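Local coordinates for protein 5-formaminoimidazole-4-carboxamide-1-(beta)-D-ribofuranosyl 5'-monophosphate synthetase (Methanocaldococcus jannaschii, PDB 2R7M) that catalyses the ATP- and formate-dependent formylation of AICAR to FAICAR, a folate-independent step of purine biosynthesis, at residues 269-274 with 304-309; 207-212 with 296-301; 135-140 with 275-280. One frame throughout, in Å; residues are numbered along the deposited sequence.

Interaction 1: residues 269-274 with 304-309; sequences PQVFEM and LELVVF. With AMP (adenosine monophosphate), chain E.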
loop_
_atom_site.group_PDB
_atom_site.type_symbol
_atom_site.label_atom_id
_atom_site.label_comp_id
_atom_site.label_asym_id
_atom_site.label_seq_id
_atom_site.Cartn_x
_atom_site.Cartn_y
_atom_site.Cartn_z
ATOM N N PRO A 269 -12.390 -28.339 0.294
ATOM C CA PRO A 269 -11.888 -29.555 0.936
ATOM C C PRO A 269 -11.487 -30.657 -0.052
ATOM O O PRO A 269 -10.452 -31.306 0.139
ATOM C CB PRO A 269 -13.057 -29.996 1.822
ATOM C CG PRO A 269 -13.808 -28.751 2.103
ATOM C CD PRO A 269 -13.697 -27.932 0.841
ATOM N N GLN A 270 -12.273 -30.854 -1.107
ATOM C CA GLN A 270 -11.883 -31.781 -2.181
ATOM C C GLN A 270 -10.628 -31.271 -2.895
ATOM O O GLN A 270 -9.722 -32.037 -3.207
ATOM C CB GLN A 270 -13.034 -31.968 -3.188
ATOM C CG GLN A 270 -12.775 -33.039 -4.244
ATOM C CD GLN A 270 -13.831 -33.086 -5.359
ATOM O OE1 GLN A 270 -13.559 -33.585 -6.455
ATOM N NE2 GLN A 270 -15.030 -32.572 -5.084
ATOM N N VAL A 271 -10.585 -29.965 -3.149
ATOM C CA VAL A 271 -9.461 -29.333 -3.855
ATOM C C VAL A 271 -8.117 -29.537 -3.154
ATOM O O VAL A 271 -7.112 -29.867 -3.796
ATOM C CB VAL A 271 -9.717 -27.810 -4.086
ATOM C CG1 VAL A 271 -8.408 -27.057 -4.394
ATOM C CG2 VAL A 271 -10.728 -27.600 -5.194
ATOM N N PHE A 272 -8.099 -29.336 -1.840
ATOM C CA PHE A 272 -6.865 -29.478 -1.058
ATOM C C PHE A 272 -6.460 -30.950 -0.894
ATOM O O PHE A 272 -5.275 -31.303 -1.019
ATOM C CB PHE A 272 -7.023 -28.818 0.317
ATOM C CG PHE A 272 -6.911 -27.306 0.304
ATOM C CD1 PHE A 272 -8.046 -26.507 0.299
ATOM C CD2 PHE A 272 -5.668 -26.687 0.323
ATOM C CE1 PHE A 272 -7.948 -25.116 0.298
ATOM C CE2 PHE A 272 -5.561 -25.300 0.325
ATOM C CZ PHE A 272 -6.700 -24.517 0.318
ATOM N N GLU A 273 -7.442 -31.805 -0.606
ATOM C CA GLU A 273 -7.199 -33.253 -0.521
ATOM C C GLU A 273 -6.563 -33.792 -1.802
ATOM O O GLU A 273 -5.698 -34.659 -1.748
ATOM C CB GLU A 273 -8.487 -34.017 -0.180
ATOM C CG GLU A 273 -8.288 -35.495 0.142
ATOM C CD GLU A 273 -7.386 -35.738 1.356
ATOM O OE1 GLU A 273 -7.555 -35.045 2.380
ATOM O OE2 GLU A 273 -6.510 -36.632 1.288
ATOM N N MET A 274 -6.965 -33.257 -2.951
ATOM C CA MET A 274 -6.372 -33.662 -4.225
ATOM C C MET A 274 -4.894 -33.309 -4.301
ATOM O O MET A 274 -4.065 -34.115 -4.749
ATOM C CB MET A 274 -7.119 -33.022 -5.409
ATOM C CG MET A 274 -8.527 -33.560 -5.622
ATOM S SD MET A 274 -9.508 -32.595 -6.785
ATOM C CE MET A 274 -8.562 -32.780 -8.290
ATOM N N LEU A 304 -20.480 -32.871 -8.839
ATOM C CA LEU A 304 -19.522 -32.070 -8.082
ATOM C C LEU A 304 -18.259 -32.844 -7.772
ATOM O O LEU A 304 -17.743 -32.788 -6.661
ATOM C CB LEU A 304 -20.157 -31.502 -6.810
ATOM C CG LEU A 304 -21.251 -30.475 -7.102
ATOM C CD1 LEU A 304 -22.028 -30.099 -5.845
ATOM C CD2 LEU A 304 -20.670 -29.238 -7.764
ATOM N N GLU A 305 -17.776 -33.580 -8.768
ATOM C CA GLU A 305 -16.540 -34.324 -8.635
ATOM C C GLU A 305 -15.584 -33.758 -9.645
ATOM O O GLU A 305 -15.933 -33.617 -10.824
ATOM C CB GLU A 305 -16.749 -35.818 -8.917
ATOM C CG GLU A 305 -17.901 -36.455 -8.148
ATOM C CD GLU A 305 -18.288 -37.837 -8.682
ATOM O OE1 GLU A 305 -17.973 -38.159 -9.854
ATOM O OE2 GLU A 305 -18.918 -38.599 -7.922
ATOM N N LEU A 306 -14.383 -33.419 -9.180
ATOM C CA LEU A 306 -13.331 -32.941 -10.055
ATOM C C LEU A 306 -12.579 -34.121 -10.661
ATOM O O LEU A 306 -12.045 -34.964 -9.950
ATOM C CB LEU A 306 -12.371 -32.020 -9.286
ATOM C CG LEU A 306 -12.952 -30.679 -8.806
ATOM C CD1 LEU A 306 -12.043 -30.040 -7.770
ATOM C CD2 LEU A 306 -13.157 -29.741 -9.988
ATOM N N VAL A 307 -12.552 -34.174 -11.986
ATOM C CA VAL A 307 -11.843 -35.226 -12.698
ATOM C C VAL A 307 -10.642 -34.607 -13.401
ATOM O O VAL A 307 -10.787 -33.667 -14.171
ATOM C CB VAL A 307 -12.775 -35.929 -13.736
ATOM C CG1 VAL A 307 -12.023 -37.004 -14.536
ATOM C CG2 VAL A 307 -13.981 -36.532 -13.044
ATOM N N VAL A 308 -9.459 -35.146 -13.142
ATOM C CA VAL A 308 -8.223 -34.575 -13.653
ATOM C C VAL A 308 -7.788 -35.242 -14.968
ATOM O O VAL A 308 -7.554 -36.445 -15.009
ATOM C CB VAL A 308 -7.095 -34.732 -12.591
ATOM C CG1 VAL A 308 -5.813 -34.048 -13.041
ATOM C CG2 VAL A 308 -7.564 -34.195 -11.259
ATOM N N PHE A 309 -7.660 -34.454 -16.032
ATOM C CA PHE A 309 -7.296 -34.983 -17.342
ATOM C C PHE A 309 -5.857 -34.642 -17.708
ATOM O O PHE A 309 -5.337 -35.082 -18.740
ATOM C CB PHE A 309 -8.245 -34.451 -18.426
ATOM C CG PHE A 309 -8.247 -32.945 -18.557
ATOM C CD1 PHE A 309 -7.278 -32.300 -19.311
ATOM C CD2 PHE A 309 -9.231 -32.182 -17.942
ATOM C CE1 PHE A 309 -7.275 -30.926 -19.435
ATOM C CE2 PHE A 309 -9.236 -30.798 -18.066
ATOM C CZ PHE A 309 -8.255 -30.173 -18.809
HETATM P P AMP E . -4.848 -31.782 -23.189
HETATM O O1P AMP E . -4.305 -30.816 -22.164
HETATM O O2P AMP E . -4.176 -31.738 -24.532
HETATM O O3P AMP E . -5.131 -33.146 -22.608
HETATM O "O5'" AMP E . -6.330 -31.272 -23.538
HETATM C "C5'" AMP E . -6.559 -30.194 -24.434
HETATM C "C4'" AMP E . -7.975 -29.733 -24.145
HETATM O "O4'" AMP E . -8.908 -30.754 -24.525
HETATM C "C3'" AMP E . -8.199 -29.526 -22.652
HETATM O "O3'" AMP E . -7.809 -28.227 -22.187
HETATM C "C2'" AMP E . -9.686 -29.773 -22.509
HETATM O "O2'" AMP E . -10.413 -28.564 -22.734
HETATM C "C1'" AMP E . -9.994 -30.798 -23.601
HETATM N N9 AMP E . -9.999 -32.121 -22.943
HETATM C C8 AMP E . -8.898 -32.825 -22.615
HETATM N N7 AMP E . -9.222 -33.981 -21.989
HETATM C C5 AMP E . -10.569 -34.031 -21.923
HETATM C C6 AMP E . -11.569 -34.991 -21.411
HETATM N N6 AMP E . -11.184 -36.144 -20.814
HETATM N N1 AMP E . -12.870 -34.660 -21.527
HETATM C C2 AMP E . -13.265 -33.504 -22.101
HETATM N N3 AMP E . -12.413 -32.591 -22.598
HETATM C C4 AMP E . -11.076 -32.792 -22.534
HETATM O O HOH W 1 -12.308 -35.572 -7.191
#
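Helix 268-285 packs on the antiparallel sheet of the ATP-grasp region here, and Gln270 and Met274 meet the start of strand 306-312. The side-chain amide of Gln270 reads the backbone of the other segment with both ends. Gln270 OE1 accepts the backbone N-H of Leu306 at 2.9 Å in a nearly straight bond of 170°. Gln270 NE2 donates to Leu304 O at 3.1 Å, and that oxygen lies close to the amide plane. The extended chain of Gln270, with CG anti to the backbone N (chi1 -173°), carries the amide this far from the helix. A leucine here would probably leave Leu306 N and Leu304 O without these partners and free the turn before the strand to shift. Deeper in, Leu306 CD1 touches Val271 CG2 at 3.8 Å and Met274 SD at 3.7 Å. Met274 bends at chi3 (62°), which brings CE alongside Val308 CG2. At the far end of the segment, Phe309 CE1 lies 3.6 Å from C3' of AMP. Side chains of strands 205-214 and 292-300 meet the helix and Leu306: Ile209 and Ser298 touch Leu306, and Tyr211 and Leu296 touch Met274.

Interaction 2: residues 207-212 with 296-301; sequences FCIHYF and LQSLCN. With AMP (adenosine monophosphate), chain E.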
loop_
_atom_site.group_PDB
_atom_site.type_symbol
_atom_site.label_atom_id
_atom_site.label_comp_id
_atom_site.label_asym_id
_atom_site.label_seq_id
_atom_site.Cartn_x
_atom_site.Cartn_y
_atom_site.Cartn_z
ATOM N N PHE A 207 -11.656 -26.289 -14.236
ATOM C CA PHE A 207 -10.834 -25.616 -13.235
ATOM C C PHE A 207 -9.402 -26.110 -13.345
ATOM O O PHE A 207 -9.120 -27.267 -13.071
ATOM C CB PHE A 207 -11.365 -25.886 -11.830
ATOM C CG PHE A 207 -12.763 -25.380 -11.612
ATOM C CD1 PHE A 207 -12.982 -24.096 -11.150
ATOM C CD2 PHE A 207 -13.863 -26.186 -11.887
ATOM C CE1 PHE A 207 -14.273 -23.611 -10.961
ATOM C CE2 PHE A 207 -15.150 -25.706 -11.703
ATOM C CZ PHE A 207 -15.351 -24.417 -11.240
ATOM N N CYS A 208 -8.499 -25.242 -13.786
ATOM C CA CYS A 208 -7.089 -25.555 -13.686
ATOM C C CYS A 208 -6.591 -24.993 -12.355
ATOM O O CYS A 208 -6.487 -23.789 -12.169
ATOM C CB CYS A 208 -6.309 -25.007 -14.873
ATOM S SG CYS A 208 -7.042 -25.443 -16.485
ATOM N N ILE A 209 -6.316 -25.889 -11.421
ATOM C CA ILE A 209 -6.030 -25.500 -10.055
ATOM C C ILE A 209 -4.530 -25.419 -9.830
ATOM O O ILE A 209 -3.799 -26.376 -10.048
ATOM C CB ILE A 209 -6.729 -26.429 -9.064
ATOM C CG1 ILE A 209 -8.235 -26.413 -9.356
ATOM C CG2 ILE A 209 -6.496 -25.973 -7.636
ATOM C CD1 ILE A 209 -8.965 -27.639 -8.889
ATOM N N HIS A 210 -4.082 -24.242 -9.421
ATOM C CA HIS A 210 -2.667 -23.982 -9.223
ATOM C C HIS A 210 -2.305 -24.100 -7.741
ATOM O O HIS A 210 -2.818 -23.363 -6.894
ATOM C CB HIS A 210 -2.318 -22.606 -9.802
ATOM C CG HIS A 210 -2.718 -22.463 -11.239
ATOM N ND1 HIS A 210 -1.989 -23.016 -12.272
ATOM C CD2 HIS A 210 -3.804 -21.890 -11.809
ATOM C CE1 HIS A 210 -2.595 -22.764 -13.417
ATOM N NE2 HIS A 210 -3.705 -22.092 -13.162
ATOM N N TYR A 211 -1.429 -25.052 -7.444
ATOM C CA TYR A 211 -0.972 -25.283 -6.080
ATOM C C TYR A 211 0.504 -24.925 -5.937
ATOM O O TYR A 211 1.242 -24.861 -6.917
ATOM C CB TYR A 211 -1.115 -26.755 -5.683
ATOM C CG TYR A 211 -2.474 -27.399 -5.812
ATOM C CD1 TYR A 211 -3.290 -27.548 -4.715
ATOM C CD2 TYR A 211 -2.907 -27.927 -7.036
ATOM C CE1 TYR A 211 -4.523 -28.168 -4.818
ATOM C CE2 TYR A 211 -4.141 -28.552 -7.151
ATOM C CZ TYR A 211 -4.943 -28.669 -6.042
ATOM O OH TYR A 211 -6.163 -29.295 -6.139
ATOM N N PHE A 212 0.932 -24.712 -4.700
ATOM C CA PHE A 212 2.346 -24.576 -4.394
ATOM C C PHE A 212 2.649 -25.463 -3.196
ATOM O O PHE A 212 2.008 -25.342 -2.143
ATOM C CB PHE A 212 2.693 -23.119 -4.071
ATOM C CG PHE A 212 4.173 -22.857 -3.918
ATOM C CD1 PHE A 212 4.929 -22.479 -5.000
ATOM C CD2 PHE A 212 4.799 -22.990 -2.684
ATOM C CE1 PHE A 212 6.285 -22.226 -4.874
ATOM C CE2 PHE A 212 6.162 -22.738 -2.550
ATOM C CZ PHE A 212 6.904 -22.362 -3.647
ATOM N N LEU A 296 -3.337 -29.069 -11.192
ATOM C CA LEU A 296 -4.272 -30.108 -11.601
ATOM C C LEU A 296 -5.293 -29.498 -12.546
ATOM O O LEU A 296 -6.055 -28.611 -12.158
ATOM C CB LEU A 296 -4.970 -30.729 -10.387
ATOM C CG LEU A 296 -4.031 -31.523 -9.477
ATOM C CD1 LEU A 296 -4.813 -32.253 -8.385
ATOM C CD2 LEU A 296 -3.184 -32.490 -10.293
ATOM N N GLN A 297 -5.295 -29.952 -13.793
ATOM C CA GLN A 297 -6.265 -29.467 -14.781
ATOM C C GLN A 297 -7.460 -30.410 -14.811
ATOM O O GLN A 297 -7.379 -31.529 -15.308
ATOM C CB GLN A 297 -5.607 -29.364 -16.145
ATOM C CG GLN A 297 -4.357 -28.516 -16.095
ATOM C CD GLN A 297 -3.339 -28.919 -17.123
ATOM O OE1 GLN A 297 -2.189 -29.216 -16.789
ATOM N NE2 GLN A 297 -3.747 -28.929 -18.387
ATOM N N SER A 298 -8.568 -29.953 -14.254
ATOM C CA SER A 298 -9.702 -30.822 -14.009
ATOM C C SER A 298 -11.005 -30.336 -14.646
ATOM O O SER A 298 -11.094 -29.225 -15.177
ATOM C CB SER A 298 -9.883 -31.004 -12.501
ATOM O OG SER A 298 -9.997 -29.746 -11.865
ATOM N N LEU A 299 -12.012 -31.197 -14.606
ATOM C CA LEU A 299 -13.337 -30.844 -15.066
ATOM C C LEU A 299 -14.284 -31.262 -13.968
ATOM O O LEU A 299 -14.150 -32.342 -13.414
ATOM C CB LEU A 299 -13.666 -31.556 -16.383
ATOM C CG LEU A 299 -12.924 -31.025 -17.618
ATOM C CD1 LEU A 299 -12.805 -32.078 -18.728
ATOM C CD2 LEU A 299 -13.565 -29.733 -18.132
ATOM N N CYS A 300 -15.214 -30.384 -13.621
ATOM C CA CYS A 300 -16.152 -30.676 -12.553
ATOM C C CYS A 300 -17.464 -31.150 -13.165
ATOM O O CYS A 300 -18.136 -30.398 -13.869
ATOM C CB CYS A 300 -16.375 -29.440 -11.662
ATOM S SG CYS A 300 -17.415 -29.742 -10.233
ATOM N N ASN A 301 -17.819 -32.404 -12.913
ATOM C CA ASN A 301 -19.064 -32.931 -13.433
ATOM C C ASN A 301 -20.248 -32.510 -12.579
ATOM O O ASN A 301 -20.080 -31.850 -11.547
ATOM C CB ASN A 301 -19.004 -34.446 -13.638
ATOM C CG ASN A 301 -18.834 -35.219 -12.348
ATOM O OD1 ASN A 301 -19.268 -34.792 -11.282
ATOM N ND2 ASN A 301 -18.232 -36.391 -12.452
HETATM P P AMP E . -4.848 -31.782 -23.189
HETATM O O1P AMP E . -4.305 -30.816 -22.164
HETATM O O2P AMP E . -4.176 -31.738 -24.532
HETATM O O3P AMP E . -5.131 -33.146 -22.608
HETATM O "O5'" AMP E . -6.330 -31.272 -23.538
HETATM C "C5'" AMP E . -6.559 -30.194 -24.434
HETATM C "C4'" AMP E . -7.975 -29.733 -24.145
HETATM O "O4'" AMP E . -8.908 -30.754 -24.525
HETATM C "C3'" AMP E . -8.199 -29.526 -22.652
HETATM O "O3'" AMP E . -7.809 -28.227 -22.187
HETATM C "C2'" AMP E . -9.686 -29.773 -22.509
HETATM O "O2'" AMP E . -10.413 -28.564 -22.734
HETATM C "C1'" AMP E . -9.994 -30.798 -23.601
HETATM N N9 AMP E . -9.999 -32.121 -22.943
HETATM C C8 AMP E . -8.898 -32.825 -22.615
HETATM N N7 AMP E . -9.222 -33.981 -21.989
HETATM C C5 AMP E . -10.569 -34.031 -21.923
HETATM C C6 AMP E . -11.569 -34.991 -21.411
HETATM N N6 AMP E . -11.184 -36.144 -20.814
HETATM N N1 AMP E . -12.870 -34.660 -21.527
HETATM C C2 AMP E . -13.265 -33.504 -22.101
HETATM N N3 AMP E . -12.413 -32.591 -22.598
HETATM C C4 AMP E . -11.076 -32.792 -22.534
#
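Phe207 and Ser298 form a hydrogen-bonded antiparallel pair, joined by two backbone bonds. Phe207 O takes a second hydrogen as well. Ser298 N donates to Phe207 O at 3.0 Å from above the carbonyl plane, while Ser298 OG donates to the same Phe207 O at 2.9 Å within that plane. The hydroxyl reaches back because OG sits between the backbone N and the carbonyl carbon (chi1 55°). Ile209 and Leu296 make the next hydrogen-bonded pair, and Ile209 N reaches Leu296 O at 2.8 Å in an almost straight bond. Between them Cys208 and Gln297 form a non-hydrogen-bonded pair.

On the face of Phe207, Ile209 and Leu296, Cys300 CB comes to the edge of the Phe207 ring, 3.9 Å from CE2. Ile209 CD1 lies 3.8 Å from Ser298 OG. The Tyr211 side chain crosses that of Leu296 at a slant, with CE2 3.8 Å from Leu296 CG. Its hydroxyl is bonded to Val271 O of helix 268-285, and its ring stacks with Phe294. These ties help to hold the ring beside Leu296.

The other face looks to the nucleotide. Cys208 SG lies against Gln297 CG there, and Leu299 CD1 touches C2 of AMP at 3.7 Å. Gln297 is a predicted magnesium ligand, close to Glu310, also predicted. The arrangement is consistent with the ATP-grasp fold, in which the nucleotide lies between two antiparallel sheets.

Interaction 3: residues 135-140 with 275-280; sequences AGLRVP and GDKLVA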
loop_
_atom_site.group_PDB
_atom_site.type_symbol
_atom_site.label_atom_id
_atom_site.label_comp_id
_atom_site.label_asym_id
_atom_site.label_seq_id
_atom_site.Cartn_x
_atom_site.Cartn_y
_atom_site.Cartn_z
ATOM N N ALA A 135 -2.057 -41.842 -6.693
ATOM C CA ALA A 135 -2.343 -40.812 -5.693
ATOM C C ALA A 135 -3.798 -40.872 -5.246
ATOM O O ALA A 135 -4.178 -40.277 -4.233
ATOM C CB ALA A 135 -2.004 -39.422 -6.234
ATOM N N GLY A 136 -4.615 -41.588 -6.017
ATOM C CA GLY A 136 -6.022 -41.762 -5.688
ATOM C C GLY A 136 -6.911 -40.700 -6.299
ATOM O O GLY A 136 -7.964 -40.360 -5.743
ATOM N N LEU A 137 -6.507 -40.169 -7.447
ATOM C CA LEU A 137 -7.302 -39.102 -8.063
ATOM C C LEU A 137 -8.212 -39.605 -9.186
ATOM O O LEU A 137 -7.854 -40.520 -9.921
ATOM C CB LEU A 137 -6.402 -37.963 -8.560
ATOM C CG LEU A 137 -5.651 -37.213 -7.452
ATOM C CD1 LEU A 137 -4.860 -36.046 -8.016
ATOM C CD2 LEU A 137 -6.614 -36.730 -6.389
ATOM N N ARG A 138 -9.394 -39.006 -9.297
ATOM C CA ARG A 138 -10.297 -39.284 -10.407
ATOM C C ARG A 138 -9.710 -38.819 -11.730
ATOM O O ARG A 138 -9.279 -37.675 -11.861
ATOM C CB ARG A 138 -11.647 -38.614 -10.190
ATOM C CG ARG A 138 -12.415 -39.161 -9.012
ATOM C CD ARG A 138 -13.793 -38.528 -8.931
ATOM N NE ARG A 138 -14.545 -39.009 -7.773
ATOM C CZ ARG A 138 -14.756 -38.298 -6.667
ATOM N NH1 ARG A 138 -14.279 -37.061 -6.566
ATOM N NH2 ARG A 138 -15.457 -38.819 -5.663
ATOM N N VAL A 139 -9.692 -39.726 -12.703
ATOM C CA VAL A 139 -9.202 -39.449 -14.049
ATOM C C VAL A 139 -10.237 -39.946 -15.069
ATOM O O VAL A 139 -11.117 -40.743 -14.726
ATOM C CB VAL A 139 -7.845 -40.136 -14.297
ATOM C CG1 VAL A 139 -6.761 -39.501 -13.440
ATOM C CG2 VAL A 139 -7.944 -41.628 -14.014
ATOM N N PRO A 140 -10.165 -39.455 -16.317
ATOM C CA PRO A 140 -11.057 -40.003 -17.346
ATOM C C PRO A 140 -10.841 -41.509 -17.545
ATOM O O PRO A 140 -9.713 -41.996 -17.428
ATOM C CB PRO A 140 -10.630 -39.258 -18.607
ATOM C CG PRO A 140 -9.991 -38.008 -18.110
ATOM C CD PRO A 140 -9.289 -38.405 -16.857
ATOM N N GLY A 275 -4.567 -32.085 -3.899
ATOM C CA GLY A 275 -3.173 -31.646 -3.856
ATOM C C GLY A 275 -2.364 -32.388 -2.799
ATOM O O GLY A 275 -1.252 -32.822 -3.054
ATOM N N ASP A 276 -2.941 -32.543 -1.616
ATOM C CA ASP A 276 -2.319 -33.327 -0.549
ATOM C C ASP A 276 -1.972 -34.744 -1.021
ATOM O O ASP A 276 -0.839 -35.206 -0.853
ATOM C CB ASP A 276 -3.248 -33.398 0.668
ATOM C CG ASP A 276 -3.328 -32.076 1.432
ATOM O OD1 ASP A 276 -2.502 -31.183 1.154
ATOM O OD2 ASP A 276 -4.211 -31.937 2.320
ATOM N N LYS A 277 -2.949 -35.419 -1.625
ATOM C CA LYS A 277 -2.780 -36.799 -2.089
ATOM C C LYS A 277 -1.717 -36.917 -3.164
ATOM O O LYS A 277 -0.856 -37.792 -3.107
ATOM C CB LYS A 277 -4.100 -37.345 -2.632
ATOM C CG LYS A 277 -5.110 -37.734 -1.582
ATOM C CD LYS A 277 -6.409 -38.090 -2.274
ATOM C CE LYS A 277 -7.331 -38.896 -1.395
ATOM N NZ LYS A 277 -8.376 -39.533 -2.244
ATOM N N LEU A 278 -1.797 -36.037 -4.152
ATOM C CA LEU A 278 -0.817 -35.961 -5.224
ATOM C C LEU A 278 0.587 -35.778 -4.661
ATOM O O LEU A 278 1.544 -36.398 -5.126
ATOM C CB LEU A 278 -1.181 -34.794 -6.152
ATOM C CG LEU A 278 -0.467 -34.540 -7.482
ATOM C CD1 LEU A 278 0.821 -33.758 -7.288
ATOM C CD2 LEU A 278 -0.213 -35.830 -8.235
ATOM N N VAL A 279 0.706 -34.923 -3.653
ATOM C CA VAL A 279 2.003 -34.613 -3.062
ATOM C C VAL A 279 2.537 -35.778 -2.224
ATOM O O VAL A 279 3.717 -36.110 -2.306
ATOM C CB VAL A 279 1.960 -33.260 -2.277
ATOM C CG1 VAL A 279 2.820 -33.294 -1.013
ATOM C CG2 VAL A 279 2.363 -32.106 -3.200
ATOM N N ALA A 280 1.659 -36.411 -1.451
ATOM C CA ALA A 280 2.038 -37.576 -0.651
ATOM C C ALA A 280 2.479 -38.782 -1.497
ATOM O O ALA A 280 3.331 -39.560 -1.067
ATOM C CB ALA A 280 0.912 -37.965 0.309
#
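Ala135 and Lys277 meet where the end of helix 125-134 comes against helix 268-285, and no hydrogen bond joins the two segments. The first group of contacts is between backbone and lysine chain. Ala135 O rests against the aliphatic part of Lys277, 3.3 Å from its CB, with CG and CD also close by. Lys277 CG lies anti to the carbonyl carbon (chi1 -76°), and beyond it the chain is extended. The lysine therefore runs along the end of the other helix and brings Lys277 NZ to 3.6 Å from Gly136 O. This is a polar approach, too long to count as a hydrogen bond.

The second group is apolar. Ala135 CB points at the helix and packs on its backbone, 3.8 Å from Leu278 CA. Leu137 reaches back with its end: CD1 lies 4.3 Å from Leu278 CB, and CD2 lies 4.3 Å from Lys277 CD. These contacts are loose.

The third element is the turn itself. Gly136 ends the helix in a Schellman motif with positive phi (91°). A CB here would probably be pressed against Ala135 O and would come near Lys277 NZ.

Beyond the two segments, Leu131 and Leu132 of helix 125-134 pack on Leu278. Phe294 of strand 292-300 touches Leu278 as well, and Leu296 of that strand touches Leu137. On helix 268-285, Asp276 forms a salt bridge with Arg57 of a second subunit. The joint thus lies between helix 125-134, helix 268-285 and strand 292-300.

From the N terminus, segment 135-140 comes first, then 207-212, 269-274, 275-280, 296-301 and 304-309. Interaction 3 closes a loop of 134 residues, interaction 2 one of 83 and interaction 1 one of 29. None nests within another. Each pair of loops crosses, because their segments alternate along the chain. Interactions 1 and 3 use successive parts of helix 268-285. Interactions 1 and 2 meet in one sheet, where Val307 O pairs with Leu299 N, and both touch AMP. Segment 135-140 also joins strand 306-312 through the backbone bond of Val308 N to Arg138 O. Together they tie helix 125-134, helix 268-285 and the antiparallel sheet that holds strands 205-214, 292-300 and 306-312.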